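Long-range contacts in subtilase cytotoxin subunit A (Escherichia coli, PDB 2IY9), which cleaves the host endoplasmic reticulum chaperone BiP at a single hinge site as the serine protease subunit of the SubAB5 toxin, leading to cell death: residues A[40-46]-A[283-288]; A[194-198]-A[241-246]; A[213-217]-A[298-302]. The contacts are given in a common frame with arbitrary orientation. Residues are numbered along the deposited sequence.

Contact 1. Residues A[40-46]-A[283-288]; sequences TDKNTPV and AAMTSC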
ATOM      1  N   THR A  40      15.724  11.743   3.443  1.00 33.65           N
ATOM      2  CA  THR A  40      14.527  12.187   2.716  1.00 33.88           C
ATOM      3  C   THR A  40      14.434  13.716   2.659  1.00 34.14           C
ATOM      4  O   THR A  40      15.028  14.418   3.487  1.00 33.80           O
ATOM      5  CB  THR A  40      13.222  11.606   3.326  1.00 33.69           C
ATOM      6  OG1 THR A  40      13.012  12.136   4.637  1.00 32.92           O
ATOM      7  CG2 THR A  40      13.286  10.079   3.411  1.00 34.09           C
ATOM      8  N   ASP A  41      13.684  14.218   1.680  1.00 34.11           N
ATOM      9  CA  ASP A  41      13.534  15.653   1.444  1.00 34.66           C
ATOM     10  C   ASP A  41      12.137  16.093   1.901  1.00 34.77           C
ATOM     11  O   ASP A  41      11.159  15.961   1.157  1.00 34.12           O
ATOM     12  CB  ASP A  41      13.775  15.962  -0.048  1.00 34.91           C
ATOM     13  CG  ASP A  41      13.492  17.421  -0.425  1.00 36.75           C
ATOM     14  OD1 ASP A  41      14.178  17.954  -1.322  1.00 39.27           O
ATOM     15  OD2 ASP A  41      12.561  18.040   0.140  1.00 41.31           O
ATOM     16  N   LYS A  42      12.059  16.626   3.119  1.00 34.95           N
ATOM     17  CA  LYS A  42      10.779  17.051   3.714  1.00 35.67           C
ATOM     18  C   LYS A  42      10.231  18.325   3.063  1.00 35.02           C
ATOM     19  O   LYS A  42       9.098  18.733   3.315  1.00 35.48           O
ATOM     20  CB  LYS A  42      10.914  17.228   5.238  1.00 35.76           C
ATOM     21  CG  LYS A  42      11.673  18.487   5.691  1.00 36.80           C
ATOM     22  CD  LYS A  42      11.790  18.578   7.230  1.00 37.09           C
ATOM     23  CE  LYS A  42      10.450  18.877   7.910  1.00 40.41           C
ATOM     24  NZ  LYS A  42      10.502  18.674   9.409  1.00 42.88           N
ATOM     25  N   ASN A  43      11.044  18.942   2.220  1.00 34.39           N
ATOM     26  CA  ASN A  43      10.661  20.152   1.514  1.00 34.16           C
ATOM     27  C   ASN A  43       9.923  19.872   0.211  1.00 33.04           C
ATOM     28  O   ASN A  43       9.402  20.785  -0.413  1.00 32.97           O
ATOM     29  CB  ASN A  43      11.899  21.022   1.279  1.00 34.48           C
ATOM     30  CG  ASN A  43      12.489  21.543   2.578  1.00 36.45           C
ATOM     31  OD1 ASN A  43      11.793  22.178   3.379  1.00 38.66           O
ATOM     32  ND2 ASN A  43      13.773  21.264   2.805  1.00 36.94           N
ATOM     33  N   THR A  44       9.878  18.598  -0.182  1.00 31.61           N
ATOM     34  CA  THR A  44       9.158  18.169  -1.375  1.00 30.09           C
ATOM     35  C   THR A  44       7.861  17.510  -0.939  1.00 29.27           C
ATOM     36  O   THR A  44       7.891  16.464  -0.282  1.00 28.57           O
ATOM     37  CB  THR A  44       9.997  17.184  -2.208  1.00 29.78           C
ATOM     38  OG1 THR A  44      11.170  17.854  -2.698  1.00 32.07           O
ATOM     39  CG2 THR A  44       9.191  16.642  -3.383  1.00 30.21           C
ATOM     40  N   PRO A  45       6.720  18.129  -1.272  1.00 28.30           N
ATOM     41  CA  PRO A  45       5.454  17.549  -0.838  1.00 27.76           C
ATOM     42  C   PRO A  45       5.194  16.210  -1.509  1.00 26.73           C
ATOM     43  O   PRO A  45       5.436  16.040  -2.708  1.00 26.13           O
ATOM     44  CB  PRO A  45       4.417  18.598  -1.267  1.00 27.88           C
ATOM     45  CG  PRO A  45       5.233  19.882  -1.454  1.00 28.46           C
ATOM     46  CD  PRO A  45       6.510  19.375  -2.026  1.00 28.72           C
ATOM     47  N   VAL A  46       4.748  15.254  -0.706  1.00 26.23           N
ATOM     48  CA  VAL A  46       4.397  13.929  -1.181  1.00 25.08           C
ATOM     49  C   VAL A  46       3.029  13.621  -0.629  1.00 24.30           C
ATOM     50  O   VAL A  46       2.834  13.658   0.583  1.00 24.77           O
ATOM     51  CB  VAL A  46       5.400  12.857  -0.677  1.00 25.06           C
ATOM     52  CG1 VAL A  46       4.937  11.450  -1.064  1.00 25.02           C
ATOM     53  CG2 VAL A  46       6.794  13.116  -1.232  1.00 25.31           C
ATOM     54  N   ALA A 283       6.610   6.439  -0.329  1.00 22.33           N
ATOM     55  CA  ALA A 283       6.402   7.887  -0.132  1.00 22.17           C
ATOM     56  C   ALA A 283       7.710   8.587   0.244  1.00 22.44           C
ATOM     57  O   ALA A 283       8.044   9.636  -0.319  1.00 22.77           O
ATOM     58  CB  ALA A 283       5.333   8.147   0.923  1.00 22.10           C
ATOM     59  N   ALA A 284       8.439   7.993   1.189  1.00 22.24           N
ATOM     60  CA  ALA A 284       9.721   8.510   1.648  1.00 22.96           C
ATOM     61  C   ALA A 284      10.729   8.599   0.502  1.00 23.24           C
ATOM     62  O   ALA A 284      11.422   9.600   0.357  1.00 23.76           O
ATOM     63  CB  ALA A 284      10.263   7.642   2.777  1.00 22.84           C
ATOM     64  N   MET A 285      10.807   7.545  -0.312  1.00 23.37           N
ATOM     65  CA  MET A 285      11.653   7.550  -1.501  1.00 23.08           C
ATOM     66  C   MET A 285      11.271   8.671  -2.474  1.00 23.69           C
ATOM     67  O   MET A 285      12.143   9.411  -2.960  1.00 23.54           O
ATOM     68  CB  MET A 285      11.564   6.208  -2.213  1.00 23.00           C
ATOM     69  CG  MET A 285      12.021   5.027  -1.372  1.00 22.76           C
ATOM     70  SD  MET A 285      11.554   3.447  -2.078  1.00 23.12           S
ATOM     71  CE  MET A 285      12.503   3.356  -3.585  1.00 23.98           C
ATOM     72  N   THR A 286       9.971   8.823  -2.731  1.00 24.03           N
ATOM     73  CA  THR A 286       9.505   9.792  -3.741  1.00 24.81           C
ATOM     74  C   THR A 286       9.887  11.226  -3.384  1.00 25.08           C
ATOM     75  O   THR A 286      10.092  12.058  -4.274  1.00 24.77           O
ATOM     76  CB  THR A 286       7.982   9.742  -3.959  1.00 24.87           C
ATOM     77  OG1 THR A 286       7.321  10.175  -2.769  1.00 28.94           O
ATOM     78  CG2 THR A 286       7.511   8.342  -4.334  1.00 22.79           C
ATOM     79  N   SER A 287       9.985  11.510  -2.081  1.00 25.18           N
ATOM     80  CA  SER A 287      10.411  12.830  -1.613  1.00 26.30           C
ATOM     81  C   SER A 287      11.734  13.248  -2.267  1.00 27.03           C
ATOM     82  O   SER A 287      11.938  14.436  -2.550  1.00 27.64           O
ATOM     83  CB  SER A 287      10.519  12.873  -0.080  1.00 25.36           C
ATOM     84  OG  SER A 287      11.710  12.259   0.416  1.00 24.74           O
ATOM     85  N   CYS A 288      12.599  12.267  -2.527  1.00 27.81           N
ATOM     86  CA  CYS A 288      13.938  12.501  -3.096  1.00 28.91           C
ATOM     87  C   CYS A 288      13.966  12.777  -4.598  1.00 29.36           C
ATOM     88  O   CYS A 288      14.901  13.415  -5.101  1.00 28.71           O
ATOM     89  CB  CYS A 288      14.866  11.335  -2.752  1.00 29.50           C
ATOM     90  SG  CYS A 288      15.205  11.308  -0.991  1.00 31.54           S
TER
HETATM   91  O   HOH W   1      13.566  16.349  -3.621  1.00 40.91           O
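V46 lays its two methyls over the last turns of helix 271-288. Its CG2 packs on S287 CA at 3.6 Å. Its CG1 lies 3.9 Å from A283 CB and 3.2 Å from T286 OG1. T286 OG1 donates to A283 O at 2.6 Å, one turn back. The T286 hydroxyl is thus satisfied within helix 271-288, and a methyl can rest on it. T40, at the other end of segment 40-46, sets CG2 3.9 Å from A284 CB, and its CB is 3.3 Å from S287 OG. T40 OG1 bonds to M37 O, in helix 34-38.

The direct polar link is at S287. D41 N donates to S287 OG at 3.1 Å, and S287 OG donates a hydrogen bond to A284 O at 2.7 Å. Both roles of the hydroxyl are filled. D41 also starts a type I beta turn that ends at T44 and is closed by T44 N to D41 O at 3.2 Å. Water 1 adds a second bridge. It donates to D41 OD1 at 2.9 Å and to S287 O at 2.7 Å, and accepts from T44 OG1 at 3.0 Å.

Beside T40, whose CA is 3.9 Å from C288 SG, C288 forms a disulfide with C331 of helix 323-331. Small side chains on the helix let the loop come close, D41 and S287 having CA atoms 5.2 Å apart. The end of helix 271-288 is thus joined to the turn leading into strand 47-52 mainly by methyl packing. S287 OG and one water meet polar groups of the turn, with no charge pair across.

Contact 2. Residues A[194-198]-A[241-246]; sequences QQRIW and RFGNNW
Both segments are irregular loops. Segment 194-198 turns at Q194 (phi/psi -69/-21°) and Q195 (-98/-14°). It then runs extended through R196 (-78/141°), I197 (-93/130°) and W198 (-101/147°). In segment 241-246, R241 (-62/160°) and F242 (-157/170°) are extended. G243 (145/121°) takes angles suited to glycine. A type II beta turn runs from G243 to W246, with N244 at -51/137° and N245 at 77/-2°, closed by W246 N to G243 O at 2.9 Å. The nearest CA atoms, R196 and R241, are 9.7 Å apart, so long side chains bridge the gap.

Hydrogen bonds come from R241 (chi1 m, chi2 and chi3 t, chi4 177°). R241 NH1 donates to Q195 O at 2.8 Å, in the guanidinium plane. Water 3 accepts from I197 N at 3.1 Å and from R241 NH1 at 3.0 Å. Water 2 accepts from R241 NH2 at 2.9 Å. R241 also forms a salt bridge to D184. I197 CD1 rests 3.4 Å from R241 NH1, a methyl against the guanidinium.

Stacking and cation-pi contact join R196 (chi1 m, chi2 and chi3 t, chi4 142°) to W246 (chi1 m, chi2 84°). The guanidinium lies flat on the indole, centres 4.1 Å apart, planes at 24°. R196 CZ is 4.1 Å from the six-membered ring centroid, off-centre. R196 NE bonds to I188 O. W246 also stacks with H203.

Two arginines thus cross between surface loops. The I197 side chain is about 9 Å from that of S272, the inferred charge-relay nucleophile. The first loop lies between strand 176-180 and helix 207-211, the second between strands 215-221 and 249-252, the last two of the parallel sheet.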
ATOM      1  N   GLN A 194     -12.558 -15.864  -9.268  1.00 34.09           N
ATOM      2  CA  GLN A 194     -13.579 -15.150  -8.483  1.00 34.80           C
ATOM      3  C   GLN A 194     -13.167 -14.816  -7.045  1.00 33.91           C
ATOM      4  O   GLN A 194     -13.746 -13.916  -6.428  1.00 33.70           O
ATOM      5  CB  GLN A 194     -14.908 -15.921  -8.479  1.00 35.38           C
ATOM      6  CG  GLN A 194     -15.585 -16.015  -9.846  1.00 38.49           C
ATOM      7  CD  GLN A 194     -15.659 -14.677 -10.568  1.00 43.04           C
ATOM      8  OE1 GLN A 194     -14.832 -14.380 -11.438  1.00 45.02           O
ATOM      9  NE2 GLN A 194     -16.649 -13.862 -10.207  1.00 44.27           N
ATOM     10  N   GLN A 195     -12.180 -15.537  -6.519  1.00 33.28           N
ATOM     11  CA  GLN A 195     -11.744 -15.356  -5.125  1.00 32.72           C
ATOM     12  C   GLN A 195     -10.505 -14.453  -4.982  1.00 31.70           C
ATOM     13  O   GLN A 195     -10.186 -14.003  -3.879  1.00 31.38           O
ATOM     14  CB  GLN A 195     -11.479 -16.715  -4.464  1.00 33.03           C
ATOM     15  CG  GLN A 195     -12.707 -17.650  -4.385  1.00 33.68           C
ATOM     16  CD  GLN A 195     -12.331 -19.086  -4.030  1.00 34.60           C
ATOM     17  OE1 GLN A 195     -11.361 -19.650  -4.562  1.00 35.22           O
ATOM     18  NE2 GLN A 195     -13.109 -19.693  -3.129  1.00 37.52           N
ATOM     19  N   ARG A 196      -9.817 -14.199  -6.091  1.00 30.60           N
ATOM     20  CA  ARG A 196      -8.592 -13.392  -6.078  1.00 29.58           C
ATOM     21  C   ARG A 196      -8.912 -11.916  -5.977  1.00 28.90           C
ATOM     22  O   ARG A 196      -9.874 -11.444  -6.582  1.00 28.65           O
ATOM     23  CB  ARG A 196      -7.741 -13.659  -7.322  1.00 29.48           C
ATOM     24  CG  ARG A 196      -7.003 -14.990  -7.289  1.00 29.11           C
ATOM     25  CD  ARG A 196      -6.279 -15.221  -8.582  1.00 29.18           C
ATOM     26  NE  ARG A 196      -5.649 -16.538  -8.623  1.00 29.46           N
ATOM     27  CZ  ARG A 196      -5.591 -17.307  -9.708  1.00 28.80           C
ATOM     28  NH1 ARG A 196      -6.146 -16.908 -10.851  1.00 27.99           N
ATOM     29  NH2 ARG A 196      -4.991 -18.478  -9.642  1.00 27.19           N
ATOM     30  N   ILE A 197      -8.102 -11.193  -5.211  1.00 27.96           N
ATOM     31  CA  ILE A 197      -8.350  -9.769  -4.968  1.00 27.56           C
ATOM     32  C   ILE A 197      -7.607  -8.895  -5.974  1.00 27.00           C
ATOM     33  O   ILE A 197      -6.408  -9.081  -6.210  1.00 26.13           O
ATOM     34  CB  ILE A 197      -7.998  -9.372  -3.512  1.00 27.94           C
ATOM     35  CG1 ILE A 197      -8.850 -10.190  -2.541  1.00 29.42           C
ATOM     36  CG2 ILE A 197      -8.227  -7.892  -3.284  1.00 27.48           C
ATOM     37  CD1 ILE A 197      -8.211 -10.432  -1.214  1.00 32.33           C
ATOM     38  N   TRP A 198      -8.352  -7.960  -6.566  1.00 26.29           N
ATOM     39  CA  TRP A 198      -7.844  -6.993  -7.537  1.00 25.48           C
ATOM     40  C   TRP A 198      -7.616  -5.643  -6.838  1.00 24.86           C
ATOM     41  O   TRP A 198      -8.378  -5.297  -5.948  1.00 25.11           O
ATOM     42  CB  TRP A 198      -8.852  -6.839  -8.691  1.00 25.83           C
ATOM     43  CG  TRP A 198      -8.796  -8.006  -9.645  1.00 25.49           C
ATOM     44  CD1 TRP A 198      -9.412  -9.219  -9.492  1.00 25.55           C
ATOM     45  CD2 TRP A 198      -8.072  -8.074 -10.883  1.00 25.23           C
ATOM     46  NE1 TRP A 198      -9.112 -10.038 -10.564  1.00 26.41           N
ATOM     47  CE2 TRP A 198      -8.291  -9.361 -11.427  1.00 25.36           C
ATOM     48  CE3 TRP A 198      -7.260  -7.172 -11.587  1.00 26.13           C
ATOM     49  CZ2 TRP A 198      -7.722  -9.768 -12.640  1.00 27.44           C
ATOM     50  CZ3 TRP A 198      -6.705  -7.571 -12.793  1.00 25.53           C
ATOM     51  CH2 TRP A 198      -6.924  -8.868 -13.302  1.00 25.35           C
ATOM     52  N   ARG A 241      -2.396 -14.159   2.465  1.00 24.67           N
ATOM     53  CA  ARG A 241      -2.351 -14.906   1.212  1.00 24.72           C
ATOM     54  C   ARG A 241      -0.915 -14.899   0.678  1.00 24.81           C
ATOM     55  O   ARG A 241      -0.085 -14.061   1.090  1.00 24.61           O
ATOM     56  CB  ARG A 241      -3.317 -14.311   0.195  1.00 24.62           C
ATOM     57  CG  ARG A 241      -4.736 -14.685   0.477  1.00 25.15           C
ATOM     58  CD  ARG A 241      -5.688 -14.231  -0.607  1.00 25.40           C
ATOM     59  NE  ARG A 241      -7.021 -14.760  -0.326  1.00 25.56           N
ATOM     60  CZ  ARG A 241      -8.107 -14.514  -1.040  1.00 25.79           C
ATOM     61  NH1 ARG A 241      -8.053 -13.739  -2.119  1.00 25.06           N
ATOM     62  NH2 ARG A 241      -9.260 -15.058  -0.672  1.00 25.60           N
ATOM     63  N   PHE A 242      -0.607 -15.842  -0.211  1.00 24.26           N
ATOM     64  CA  PHE A 242       0.766 -16.037  -0.661  1.00 24.26           C
ATOM     65  C   PHE A 242       0.833 -16.720  -2.025  1.00 24.68           C
ATOM     66  O   PHE A 242      -0.172 -17.213  -2.549  1.00 23.67           O
ATOM     67  CB  PHE A 242       1.570 -16.853   0.370  1.00 24.32           C
ATOM     68  CG  PHE A 242       1.129 -18.299   0.494  1.00 25.21           C
ATOM     69  CD1 PHE A 242       1.719 -19.297  -0.290  1.00 26.03           C
ATOM     70  CD2 PHE A 242       0.142 -18.659   1.397  1.00 26.17           C
ATOM     71  CE1 PHE A 242       1.311 -20.640  -0.183  1.00 27.03           C
ATOM     72  CE2 PHE A 242      -0.261 -20.003   1.531  1.00 25.65           C
ATOM     73  CZ  PHE A 242       0.316 -20.991   0.736  1.00 24.76           C
ATOM     74  N   GLY A 243       2.035 -16.745  -2.589  1.00 24.81           N
ATOM     75  CA  GLY A 243       2.265 -17.493  -3.814  1.00 25.54           C
ATOM     76  C   GLY A 243       3.260 -16.816  -4.712  1.00 26.01           C
ATOM     77  O   GLY A 243       3.058 -15.673  -5.131  1.00 25.47           O
ATOM     78  N   ASN A 244       4.347 -17.530  -5.001  1.00 26.45           N
ATOM     79  CA  ASN A 244       5.336 -17.067  -5.952  1.00 26.95           C
ATOM     80  C   ASN A 244       4.658 -16.655  -7.262  1.00 26.96           C
ATOM     81  O   ASN A 244       3.742 -17.335  -7.734  1.00 26.84           O
ATOM     82  CB  ASN A 244       6.383 -18.151  -6.191  1.00 27.37           C
ATOM     83  CG  ASN A 244       7.558 -17.650  -6.990  1.00 29.19           C
ATOM     84  OD1 ASN A 244       7.473 -17.492  -8.205  1.00 31.55           O
ATOM     85  ND2 ASN A 244       8.662 -17.389  -6.313  1.00 31.62           N
ATOM     86  N   ASN A 245       5.098 -15.524  -7.810  1.00 26.74           N
ATOM     87  CA  ASN A 245       4.529 -14.920  -9.034  1.00 26.56           C
ATOM     88  C   ASN A 245       3.181 -14.186  -8.850  1.00 25.61           C
ATOM     89  O   ASN A 245       2.641 -13.617  -9.808  1.00 24.87           O
ATOM     90  CB  ASN A 245       4.444 -15.938 -10.184  1.00 27.58           C
ATOM     91  CG  ASN A 245       4.688 -15.302 -11.541  1.00 30.16           C
ATOM     92  OD1 ASN A 245       4.051 -15.668 -12.536  1.00 33.89           O
ATOM     93  ND2 ASN A 245       5.614 -14.348 -11.594  1.00 32.98           N
ATOM     94  N   TRP A 246       2.653 -14.201  -7.621  1.00 24.56           N
ATOM     95  CA  TRP A 246       1.440 -13.450  -7.282  1.00 24.40           C
ATOM     96  C   TRP A 246       1.654 -12.450  -6.131  1.00 23.99           C
ATOM     97  O   TRP A 246       0.719 -11.758  -5.731  1.00 23.60           O
ATOM     98  CB  TRP A 246       0.291 -14.404  -6.937  1.00 24.36           C
ATOM     99  CG  TRP A 246      -0.120 -15.265  -8.082  1.00 24.36           C
ATOM    100  CD1 TRP A 246       0.448 -16.451  -8.470  1.00 24.87           C
ATOM    101  CD2 TRP A 246      -1.189 -15.010  -8.997  1.00 24.30           C
ATOM    102  NE1 TRP A 246      -0.212 -16.954  -9.573  1.00 24.47           N
ATOM    103  CE2 TRP A 246      -1.221 -16.088  -9.916  1.00 24.34           C
ATOM    104  CE3 TRP A 246      -2.121 -13.970  -9.137  1.00 23.78           C
ATOM    105  CZ2 TRP A 246      -2.147 -16.151 -10.964  1.00 24.40           C
ATOM    106  CZ3 TRP A 246      -3.055 -14.042 -10.174  1.00 24.78           C
ATOM    107  CH2 TRP A 246      -3.060 -15.132 -11.070  1.00 24.43           C
TER
HETATM  108  O   HOH W   2     -12.108 -15.224  -1.236  1.00 42.27           O
HETATM  109  O   HOH W   3      -5.762 -12.553  -3.634  1.00 23.63           O

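Contact 3. Residues A[213-217]-A[298-302]; sequences DPVIR and KRTLL
Strand 215-217, the start of strand 215-221, runs beside helix 298-302, part of helix 294-304. Their axes approach to 10.6 Å and point nearly the same way, 19° apart. D213 (phi/psi -50/117°) and P214 (-89/1°) lead into extended V215 (-93/135°), I216 (-116/113°) and R217 (-96/123°). Residues 298-302 are helical, phi -55 to -71°, psi -43 to -50°. I216 and K298 have the nearest CA atoms, at 7.4 Å.

K298 is stretched out, t at all four chi angles. K298 NZ donates to V215 O at 2.8 Å and to D213 O at 3.0 Å. Water 4 accepts from K298 NZ at 2.8 Å and donates weakly to D213 OD2 at 3.4 Å. A long salt bridge joins K298 NZ to D213 OD2 at 3.6 Å.

D213 (chi1 t) serves several donors. D213 OD1 accepts from V215 N at 3.0 Å, an Asx turn, and weakly from R217 NH2 at 3.4 Å. D213 OD2 accepts from R217 NH2 at 2.8 Å and R217 NH1 at 2.9 Å. K298 NZ and R217 NH1 are 4.3 Å apart, like charges offset by the shared D213. R217 also forms a salt bridge to D248, and its NE and NH2 bond to A200 O and Y202 O.

I216 (chi1 m, chi2 t) sets CG1 3.8 Å from K298 CD and CD1 4.0 Å from L301 CD2. This is the helix-on-sheet packing of the three-layer alpha/beta/alpha subtilase fold, with a charge network, buried at D213 and R217, where the strand begins.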
ATOM      1  N   ASP A 213       4.688  -3.221 -15.445  1.00 24.28           N
ATOM      2  CA  ASP A 213       3.654  -3.462 -14.424  1.00 23.58           C
ATOM      3  C   ASP A 213       3.739  -2.432 -13.265  1.00 22.97           C
ATOM      4  O   ASP A 213       4.757  -2.370 -12.578  1.00 23.10           O
ATOM      5  CB  ASP A 213       3.790  -4.905 -13.914  1.00 23.80           C
ATOM      6  CG  ASP A 213       2.764  -5.282 -12.843  1.00 24.33           C
ATOM      7  OD1 ASP A 213       1.797  -4.535 -12.579  1.00 22.68           O
ATOM      8  OD2 ASP A 213       2.948  -6.363 -12.248  1.00 25.75           O
ATOM      9  N   PRO A 214       2.683  -1.612 -13.078  1.00 22.63           N
ATOM     10  CA  PRO A 214       2.681  -0.563 -12.053  1.00 22.40           C
ATOM     11  C   PRO A 214       2.168  -1.016 -10.671  1.00 21.87           C
ATOM     12  O   PRO A 214       2.119  -0.210  -9.750  1.00 21.51           O
ATOM     13  CB  PRO A 214       1.716   0.458 -12.633  1.00 22.62           C
ATOM     14  CG  PRO A 214       0.671  -0.385 -13.291  1.00 22.25           C
ATOM     15  CD  PRO A 214       1.418  -1.602 -13.845  1.00 22.74           C
ATOM     16  N   VAL A 215       1.796  -2.290 -10.544  1.00 21.87           N
ATOM     17  CA  VAL A 215       1.288  -2.849  -9.281  1.00 21.50           C
ATOM     18  C   VAL A 215       2.432  -3.488  -8.468  1.00 21.56           C
ATOM     19  O   VAL A 215       3.241  -4.228  -9.012  1.00 20.46           O
ATOM     20  CB  VAL A 215       0.168  -3.894  -9.536  1.00 22.20           C
ATOM     21  CG1 VAL A 215      -0.411  -4.447  -8.206  1.00 21.32           C
ATOM     22  CG2 VAL A 215      -0.965  -3.293 -10.391  1.00 23.34           C
ATOM     23  N   ILE A 216       2.466  -3.195  -7.167  1.00 21.26           N
ATOM     24  CA  ILE A 216       3.354  -3.849  -6.215  1.00 21.51           C
ATOM     25  C   ILE A 216       2.471  -4.596  -5.215  1.00 21.31           C
ATOM     26  O   ILE A 216       1.705  -3.980  -4.468  1.00 21.34           O
ATOM     27  CB  ILE A 216       4.282  -2.836  -5.493  1.00 21.62           C
ATOM     28  CG1 ILE A 216       5.208  -2.154  -6.509  1.00 22.62           C
ATOM     29  CG2 ILE A 216       5.125  -3.541  -4.422  1.00 21.00           C
ATOM     30  CD1 ILE A 216       5.965  -0.958  -5.936  1.00 22.32           C
ATOM     31  N   ARG A 217       2.551  -5.922  -5.258  1.00 21.26           N
ATOM     32  CA  ARG A 217       1.644  -6.813  -4.519  1.00 21.19           C
ATOM     33  C   ARG A 217       2.308  -7.202  -3.212  1.00 20.97           C
ATOM     34  O   ARG A 217       3.401  -7.750  -3.215  1.00 21.34           O
ATOM     35  CB  ARG A 217       1.350  -8.083  -5.338  1.00 20.80           C
ATOM     36  CG  ARG A 217       0.688  -7.812  -6.688  1.00 21.19           C
ATOM     37  CD  ARG A 217       1.018  -8.896  -7.736  1.00 22.32           C
ATOM     38  NE  ARG A 217       0.513  -8.470  -9.043  1.00 23.12           N
ATOM     39  CZ  ARG A 217       1.198  -7.716  -9.892  1.00 24.03           C
ATOM     40  NH1 ARG A 217       2.444  -7.341  -9.595  1.00 22.94           N
ATOM     41  NH2 ARG A 217       0.655  -7.354 -11.049  1.00 22.97           N
ATOM     42  N   LYS A 298       9.795   1.275  -8.408  1.00 24.55           N
ATOM     43  CA  LYS A 298       9.493  -0.142  -8.192  1.00 24.23           C
ATOM     44  C   LYS A 298      10.766  -0.997  -8.160  1.00 24.46           C
ATOM     45  O   LYS A 298      10.954  -1.798  -7.234  1.00 23.93           O
ATOM     46  CB  LYS A 298       8.522  -0.670  -9.246  1.00 24.70           C
ATOM     47  CG  LYS A 298       8.179  -2.155  -9.078  1.00 24.60           C
ATOM     48  CD  LYS A 298       6.952  -2.559  -9.904  1.00 24.84           C
ATOM     49  CE  LYS A 298       6.719  -4.057  -9.788  1.00 23.68           C
ATOM     50  NZ  LYS A 298       5.538  -4.469 -10.578  1.00 21.91           N
ATOM     51  N   ARG A 299      11.623  -0.816  -9.164  1.00 23.64           N
ATOM     52  CA  ARG A 299      12.910  -1.512  -9.232  1.00 25.07           C
ATOM     53  C   ARG A 299      13.768  -1.295  -7.977  1.00 24.29           C
ATOM     54  O   ARG A 299      14.273  -2.250  -7.401  1.00 23.70           O
ATOM     55  CB  ARG A 299      13.689  -1.082 -10.493  1.00 24.93           C
ATOM     56  CG  ARG A 299      15.022  -1.799 -10.685  1.00 26.76           C
ATOM     57  CD  ARG A 299      15.760  -1.311 -11.941  1.00 27.98           C
ATOM     58  NE  ARG A 299      16.127   0.107 -11.853  1.00 34.58           N
ATOM     59  CZ  ARG A 299      15.610   1.083 -12.606  1.00 37.41           C
ATOM     60  NH1 ARG A 299      14.694   0.824 -13.534  1.00 38.66           N
ATOM     61  NH2 ARG A 299      16.022   2.333 -12.437  1.00 39.30           N
ATOM     62  N   THR A 300      13.937  -0.043  -7.552  1.00 23.94           N
ATOM     63  CA  THR A 300      14.757   0.213  -6.370  1.00 23.69           C
ATOM     64  C   THR A 300      14.163  -0.469  -5.134  1.00 23.28           C
ATOM     65  O   THR A 300      14.892  -1.077  -4.360  1.00 23.29           O
ATOM     66  CB  THR A 300      15.005   1.713  -6.138  1.00 23.91           C
ATOM     67  OG1 THR A 300      15.679   2.259  -7.279  1.00 24.60           O
ATOM     68  CG2 THR A 300      15.877   1.935  -4.893  1.00 24.62           C
ATOM     69  N   LEU A 301      12.845  -0.401  -4.965  1.00 22.88           N
ATOM     70  CA  LEU A 301      12.193  -1.097  -3.846  1.00 22.89           C
ATOM     71  C   LEU A 301      12.484  -2.598  -3.854  1.00 23.28           C
ATOM     72  O   LEU A 301      12.896  -3.166  -2.838  1.00 23.27           O
ATOM     73  CB  LEU A 301      10.680  -0.878  -3.860  1.00 22.88           C
ATOM     74  CG  LEU A 301       9.955  -1.459  -2.629  1.00 23.11           C
ATOM     75  CD1 LEU A 301      10.191  -0.581  -1.390  1.00 23.73           C
ATOM     76  CD2 LEU A 301       8.468  -1.595  -2.912  1.00 21.63           C
ATOM     77  N   LEU A 302      12.279  -3.224  -5.010  1.00 23.29           N
ATOM     78  CA  LEU A 302      12.442  -4.665  -5.144  1.00 24.35           C
ATOM     79  C   LEU A 302      13.887  -5.113  -5.072  1.00 24.85           C
ATOM     80  O   LEU A 302      14.179  -6.103  -4.398  1.00 24.94           O
ATOM     81  CB  LEU A 302      11.792  -5.174  -6.430  1.00 23.98           C
ATOM     82  CG  LEU A 302      10.297  -4.848  -6.544  1.00 23.87           C
ATOM     83  CD1 LEU A 302       9.741  -5.536  -7.782  1.00 24.12           C
ATOM     84  CD2 LEU A 302       9.513  -5.247  -5.281  1.00 25.30           C
TER
HETATM   85  O   HOH W   4       5.756  -7.242 -10.467  1.00 25.96           O

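In the fold
The contacts lie in one subtilase domain around its parallel sheet. Contacts 1 and 2 are on opposite sides of the chain's centre, with centres about 31 Å apart and nearest atoms about 19 Å apart. Contact 3 lies about 18 Å from contact 1 and about 16 Å from contact 2, centre to centre, and touches both. M285 CE packs on T300 CG2 at 3.9 Å, where successive helices 271-288 and 294-304 meet. W246 O lies 3.5 Å from R217 CD. Along the chain, contact 2 nests inside the loop closed by contact 1, while contact 3 crosses both. Segments distant in sequence thus meet in one protease domain.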